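Local structure of branched-chain alpha-ketoacid decarboxylase (Lactococcus lactis, 2VBF) at residues 259-262 with 268-271; 249-252 with 256-259; 136-139 with 145-148. The protein probably decarboxylates branched-chain and aromatic alpha-keto acids to aldehydes, using bound thiamine diphosphate and magnesium. All blocks are in the same frame, centred on the assembly; numbering follows the deposited sequence. Where two conformers were deposited one is given.

Contact 1 (259-262 with 268-271); sequences ITTL and AVDE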
# COMPACT_ATOMS: atom_id res chain seq x y z
N ILE A 259 24.97 28.62 10.34
CA ILE A 259 24.42 27.38 9.79
C ILE A 259 22.96 27.51 9.39
O ILE A 259 22.16 28.18 10.05
CB ILE A 259 24.60 26.18 10.77
CG1 ILE A 259 24.08 24.86 10.14
CG2 ILE A 259 23.89 26.44 12.11
CD1 ILE A 259 24.67 23.61 10.73
N THR A 260 22.65 26.86 8.27
CA THR A 260 21.29 26.74 7.77
C THR A 260 21.06 25.26 7.42
O THR A 260 22.01 24.48 7.34
CB THR A 260 21.08 27.68 6.55
OG1 THR A 260 19.72 27.64 6.13
CG2 THR A 260 22.02 27.33 5.38
N THR A 261 19.79 24.89 7.27
CA THR A 261 19.42 23.62 6.66
C THR A 261 18.37 23.89 5.60
O THR A 261 17.71 24.94 5.59
CB THR A 261 18.85 22.58 7.69
OG1 THR A 261 17.50 22.93 8.04
CG2 THR A 261 19.71 22.52 8.95
N LEU A 262 18.20 22.94 4.69
CA LEU A 262 17.03 22.93 3.81
C LEU A 262 15.86 22.41 4.64
O LEU A 262 16.04 21.97 5.78
CB LEU A 262 17.27 22.02 2.60
CG LEU A 262 18.54 22.22 1.77
CD1 LEU A 262 18.50 21.29 0.57
CD2 LEU A 262 18.70 23.66 1.34
N ALA A 268 18.56 18.68 11.29
CA ALA A 268 19.91 18.11 11.16
C ALA A 268 20.88 18.77 12.16
O ALA A 268 21.92 18.22 12.47
CB ALA A 268 20.44 18.28 9.75
N VAL A 269 20.53 19.97 12.60
CA VAL A 269 21.18 20.64 13.73
C VAL A 269 20.10 21.21 14.64
O VAL A 269 18.96 21.37 14.22
CB VAL A 269 22.11 21.78 13.26
CG1 VAL A 269 23.19 21.20 12.35
CG2 VAL A 269 21.31 22.91 12.60
N ASP A 270 20.48 21.53 15.87
CA ASP A 270 19.57 22.15 16.83
C ASP A 270 19.32 23.60 16.41
O ASP A 270 20.27 24.38 16.30
CB ASP A 270 20.18 22.12 18.23
CG ASP A 270 19.17 22.42 19.32
OD1 ASP A 270 18.51 23.47 19.26
OD2 ASP A 270 19.04 21.58 20.24
N GLU A 271 18.07 23.94 16.17
CA GLU A 271 17.71 25.27 15.68
C GLU A 271 17.75 26.41 16.71
O GLU A 271 17.57 27.57 16.34
CB GLU A 271 16.33 25.23 15.04
CG GLU A 271 16.26 24.32 13.81
CD GLU A 271 15.01 24.56 12.98
OE1 GLU A 271 14.12 25.32 13.43
OE2 GLU A 271 14.90 23.98 11.86
O HOH W 1 16.93 22.66 10.81
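Ile259 reaches with its terminal methyl onto the branches of Val269, the two side chains meeting tip to tip. CD1 of Ile259 lies 3.3 Å from CG1 of Val269, tighter than ordinary van der Waals contact, while the second methyl, Val269 CG2, stands 3.9 Å from the same CD1. The extended isoleucine chain explains the reach: CG1 is anti to the backbone nitrogen (chi1 -177°), and CD1 continues outward to Val269. Two residues further along the strand, Thr261 presents its methyl to the same valine from another direction. Here the side chains run past each other in opposite senses, with Thr261 CG2 4.0 Å from Val269 CG2 and at looser range from the methyl of Ala268.

The threonine is two-faced. While CG2 serves the apolar patch, Thr261 OG1 donates to Leu262 O at 2.9 Å, approaching 32° from the carbonyl plane. Thr261 OG1 also accepts from a water at 2.8 Å, and that water donates its other hydrogen to Glu271 OE2 at 2.6 Å. Gripped as donor and as acceptor, the hydroxyl has little freedom to turn. A valine in place of Thr261 would probably keep the methyl packing but leave the bridging water without its acceptor on this side and Leu262 O without this donor. The buried Glu271 carboxylate is held further by a salt bridge from Lys266 to OE2 and by the Leu412 amide at OE1, which would probably favour its ionised form.

The arrangement is that of an inner parallel strand and its following loop packed against a helix of the central alpha/beta domain. Strand 259-261 runs between strands 231-235 and 276-279; helix 245-255 meets Ile259 and Val269 through Val248, and Phe276 and Ile279 touch Val269 and Thr261 respectively.

Contact 2 (249-252 with 256-259); sequences TQFV and KLPI
The backbone turns out of its helix at Lys256, the first residue past the helical conformation, whose positive phi of 65° swings the chain back so that Leu257 CA comes within 5.4 Å of Val252 CA. A weak bond marks the exit: Lys256 N lies 2.8 Å from Val252 O, but the N-H to oxygen angle is only 127°, far from straight.

Beyond this turn the side chains of Leu257 and Ile259 come back against the helix, and each finds a different partner. Val252 does much of the work, its two methyls dividing the returning chain between them. Val252 CG1, anti to the backbone nitrogen (chi1 170°), comes 3.3 Å from the carbonyl oxygen Leu257 O and 3.7 Å from Ile259 CG2. The other branch, Val252 CG2, meets Ile259 CD1 at 3.7 Å, so both ends of the branched isoleucine lie against one valine, the two side chains crossing at a slant. The carbonyl oxygen that rests near the methyl is not left without a polar partner, since Ser275 OG bonds to Leu257 O.

One residue earlier on the helix, Phe251 brings its ring up against Leu257. The methyl Leu257 CD1 sits almost evenly against two ring carbons, 3.8 Å from Phe251 CE2 and likewise from CZ, in an oblique approach. Both side chains are buried, and both also touch Leu225, which fills in from a second helix.

In the central domain, then, this is the second half of a beta-alpha-beta crossover, from helix 245-255 into strand 259-261. Helix 212-227 flanks it on the Phe251 and Leu257 side, while strand 231-235 lies beside the incoming strand, with Pro231 touching Leu257 and Val233 touching Ile259.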
# COMPACT_ATOMS: atom_id res chain seq x y z
N THR A 249 25.81 19.79 15.82
CA THR A 249 25.37 20.82 16.75
C THR A 249 26.54 21.24 17.64
O THR A 249 26.79 22.43 17.79
CB THR A 249 24.15 20.35 17.57
OG1 THR A 249 23.01 20.22 16.70
CG2 THR A 249 23.83 21.30 18.69
N GLN A 250 27.29 20.25 18.15
CA GLN A 250 28.46 20.53 19.00
C GLN A 250 29.54 21.28 18.22
O GLN A 250 30.11 22.25 18.72
CB GLN A 250 29.04 19.24 19.59
CG GLN A 250 30.13 19.46 20.66
CD GLN A 250 30.61 18.16 21.30
OE1 GLN A 250 31.25 17.34 20.64
NE2 GLN A 250 30.33 17.98 22.58
N PHE A 251 29.82 20.82 17.01
CA PHE A 251 30.80 21.51 16.13
C PHE A 251 30.43 22.98 15.88
O PHE A 251 31.26 23.88 16.06
CB PHE A 251 30.93 20.76 14.80
CG PHE A 251 31.80 21.46 13.79
CD1 PHE A 251 33.15 21.67 14.05
CD2 PHE A 251 31.28 21.89 12.58
CE1 PHE A 251 33.97 22.30 13.13
CE2 PHE A 251 32.10 22.53 11.64
CZ PHE A 251 33.44 22.73 11.92
N VAL A 252 29.19 23.21 15.49
CA VAL A 252 28.71 24.57 15.22
C VAL A 252 28.70 25.42 16.49
O VAL A 252 29.03 26.61 16.44
CB VAL A 252 27.29 24.53 14.57
CG1 VAL A 252 26.67 25.92 14.50
CG2 VAL A 252 27.38 23.89 13.19
N LYS A 256 30.99 28.63 16.47
CA LYS A 256 30.07 29.75 16.24
C LYS A 256 29.74 29.97 14.76
O LYS A 256 29.25 31.03 14.39
CB LYS A 256 30.60 31.05 16.86
CG LYS A 256 31.04 30.89 18.30
CD LYS A 256 31.33 32.23 18.95
CE LYS A 256 31.84 32.06 20.39
NZ LYS A 256 33.07 31.20 20.43
N LEU A 257 29.99 28.95 13.93
CA LEU A 257 29.81 29.10 12.48
C LEU A 257 28.35 29.29 12.13
O LEU A 257 27.49 28.60 12.70
CB LEU A 257 30.35 27.87 11.74
CG LEU A 257 31.88 27.73 11.66
CD1 LEU A 257 32.27 26.30 11.32
CD2 LEU A 257 32.47 28.73 10.65
N PRO A 258 28.04 30.22 11.21
CA PRO A 258 26.67 30.33 10.71
C PRO A 258 26.22 29.01 10.08
O PRO A 258 27.01 28.34 9.41
CB PRO A 258 26.75 31.44 9.65
CG PRO A 258 27.98 32.21 10.00
CD PRO A 258 28.93 31.22 10.58
N ILE A 259 24.97 28.62 10.34
CA ILE A 259 24.42 27.38 9.79
C ILE A 259 22.96 27.51 9.39
O ILE A 259 22.16 28.18 10.05
CB ILE A 259 24.60 26.18 10.77
CG1 ILE A 259 24.08 24.86 10.14
CG2 ILE A 259 23.89 26.44 12.11
CD1 ILE A 259 24.67 23.61 10.73

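Contact 3 (136-139 with 145-148); sequences HTLA and HFMK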
# COMPACT_ATOMS: atom_id res chain seq x y z
N HIS A 136 -0.06 -16.32 -2.25
CA HIS A 136 0.83 -15.16 -2.32
C HIS A 136 1.92 -15.33 -3.39
O HIS A 136 2.99 -14.74 -3.27
CB HIS A 136 1.51 -14.79 -0.99
CG HIS A 136 0.60 -14.69 0.20
ND1 HIS A 136 -0.75 -14.44 0.11
CD2 HIS A 136 0.89 -14.76 1.52
CE1 HIS A 136 -1.26 -14.40 1.33
NE2 HIS A 136 -0.29 -14.59 2.20
N THR A 137 1.64 -16.13 -4.43
CA THR A 137 2.53 -16.22 -5.60
C THR A 137 1.73 -15.97 -6.87
O THR A 137 0.51 -15.86 -6.84
CB THR A 137 3.23 -17.60 -5.71
OG1 THR A 137 2.31 -18.62 -6.13
CG2 THR A 137 3.84 -17.99 -4.36
N LEU A 138 2.44 -15.90 -8.00
CA LEU A 138 1.81 -15.75 -9.31
C LEU A 138 1.44 -17.10 -9.95
O LEU A 138 1.07 -17.15 -11.13
CB LEU A 138 2.72 -14.94 -10.24
CG LEU A 138 3.22 -13.60 -9.69
CD1 LEU A 138 4.10 -12.90 -10.72
CD2 LEU A 138 2.06 -12.70 -9.25
N ALA A 139 1.55 -18.17 -9.16
CA ALA A 139 1.27 -19.54 -9.62
C ALA A 139 2.14 -19.92 -10.83
O ALA A 139 1.66 -20.53 -11.80
CB ALA A 139 -0.22 -19.74 -9.91
N HIS A 145 10.68 -13.28 -7.78
CA HIS A 145 10.20 -12.05 -8.43
C HIS A 145 10.20 -10.87 -7.47
O HIS A 145 10.58 -9.76 -7.83
CB HIS A 145 8.74 -12.15 -8.90
CG HIS A 145 8.48 -13.13 -9.99
ND1 HIS A 145 9.14 -13.11 -11.20
CD2 HIS A 145 7.55 -14.11 -10.08
CE1 HIS A 145 8.66 -14.07 -11.97
NE2 HIS A 145 7.68 -14.68 -11.32
N PHE A 146 9.71 -11.10 -6.25
CA PHE A 146 9.41 -9.98 -5.36
C PHE A 146 10.71 -9.39 -4.82
O PHE A 146 10.82 -8.17 -4.70
CB PHE A 146 8.37 -10.38 -4.29
CG PHE A 146 7.16 -11.08 -4.88
CD1 PHE A 146 6.54 -10.58 -6.02
CD2 PHE A 146 6.66 -12.26 -4.33
CE1 PHE A 146 5.46 -11.23 -6.59
CE2 PHE A 146 5.57 -12.90 -4.91
CZ PHE A 146 4.99 -12.39 -6.03
N MET A 147 11.72 -10.22 -4.56
CA MET A 147 13.02 -9.71 -4.16
C MET A 147 13.65 -8.89 -5.30
O MET A 147 14.22 -7.83 -5.05
CB MET A 147 13.98 -10.82 -3.71
CG MET A 147 15.31 -10.29 -3.16
SD MET A 147 16.25 -11.53 -2.25
CE MET A 147 16.86 -12.49 -3.61
N LYS A 148 13.57 -9.39 -6.53
CA LYS A 148 14.05 -8.64 -7.70
C LYS A 148 13.40 -7.25 -7.77
O LYS A 148 14.07 -6.24 -8.02
CB LYS A 148 13.80 -9.40 -9.00
CG LYS A 148 14.21 -8.58 -10.22
CD LYS A 148 14.32 -9.36 -11.49
CE LYS A 148 15.09 -8.54 -12.53
NZ LYS A 148 14.91 -9.05 -13.92
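Leu138 lies against His145 and Phe146 in the first turn of helix 145-149. From CB the chain continues with CG anti to its own carbonyl carbon (chi1 -52°), and Leu138 CG lies 4.2 Å from Phe146 CZ, at the far end of the ring. Of the two methyls, it is CD1 that reaches across to the imidazole: Leu138 CD1 lies 3.7 Å from His145 CD2. Both rings are met obliquely. The imidazole is held at its polar end by Asp140, which bonds to NE2, and Phe146 stacks edge-to-face with Phe95.

The same phenylalanine also approaches the backbone, Phe146 CE2 lying 3.6 Å from His136 O, a buried oxygen with no hydrogen-bonding partner. Between His136 and Leu138, Thr137 begins an ST turn, with Ala139 N donating to Thr137 OG1 at 3.2 Å.

His136 turns its ring away from the helix, its side chain about 3 Å from thiamine diphosphate, and Trp424 O of the second subunit bonds to ND1. Such a loop, completed by another subunit, is characteristic of the cofactor pocket of thiamine diphosphate decarboxylases, built at the dimer interface.

Contacts 1 and 2 are consecutive pieces of one structure, with centres 9 Å apart in the central domain. They share Ile259, whose side chain meets Val252 on the helix and Val269 on the later loop, and a probable hydrogen bond of 3.0 Å from Asp270 N to Thr249 OG1 ties loop to helix a second time. Contact 3 belongs to the N-terminal cofactor-binding domain across the chain's centre, its centre about 43 Å from that of contact 1 and 49 Å from that of contact 2. It alone of the three includes a residue of the thiamine diphosphate pocket, whereas the central-domain pair packs strand, helix and loop away from the annotated sites.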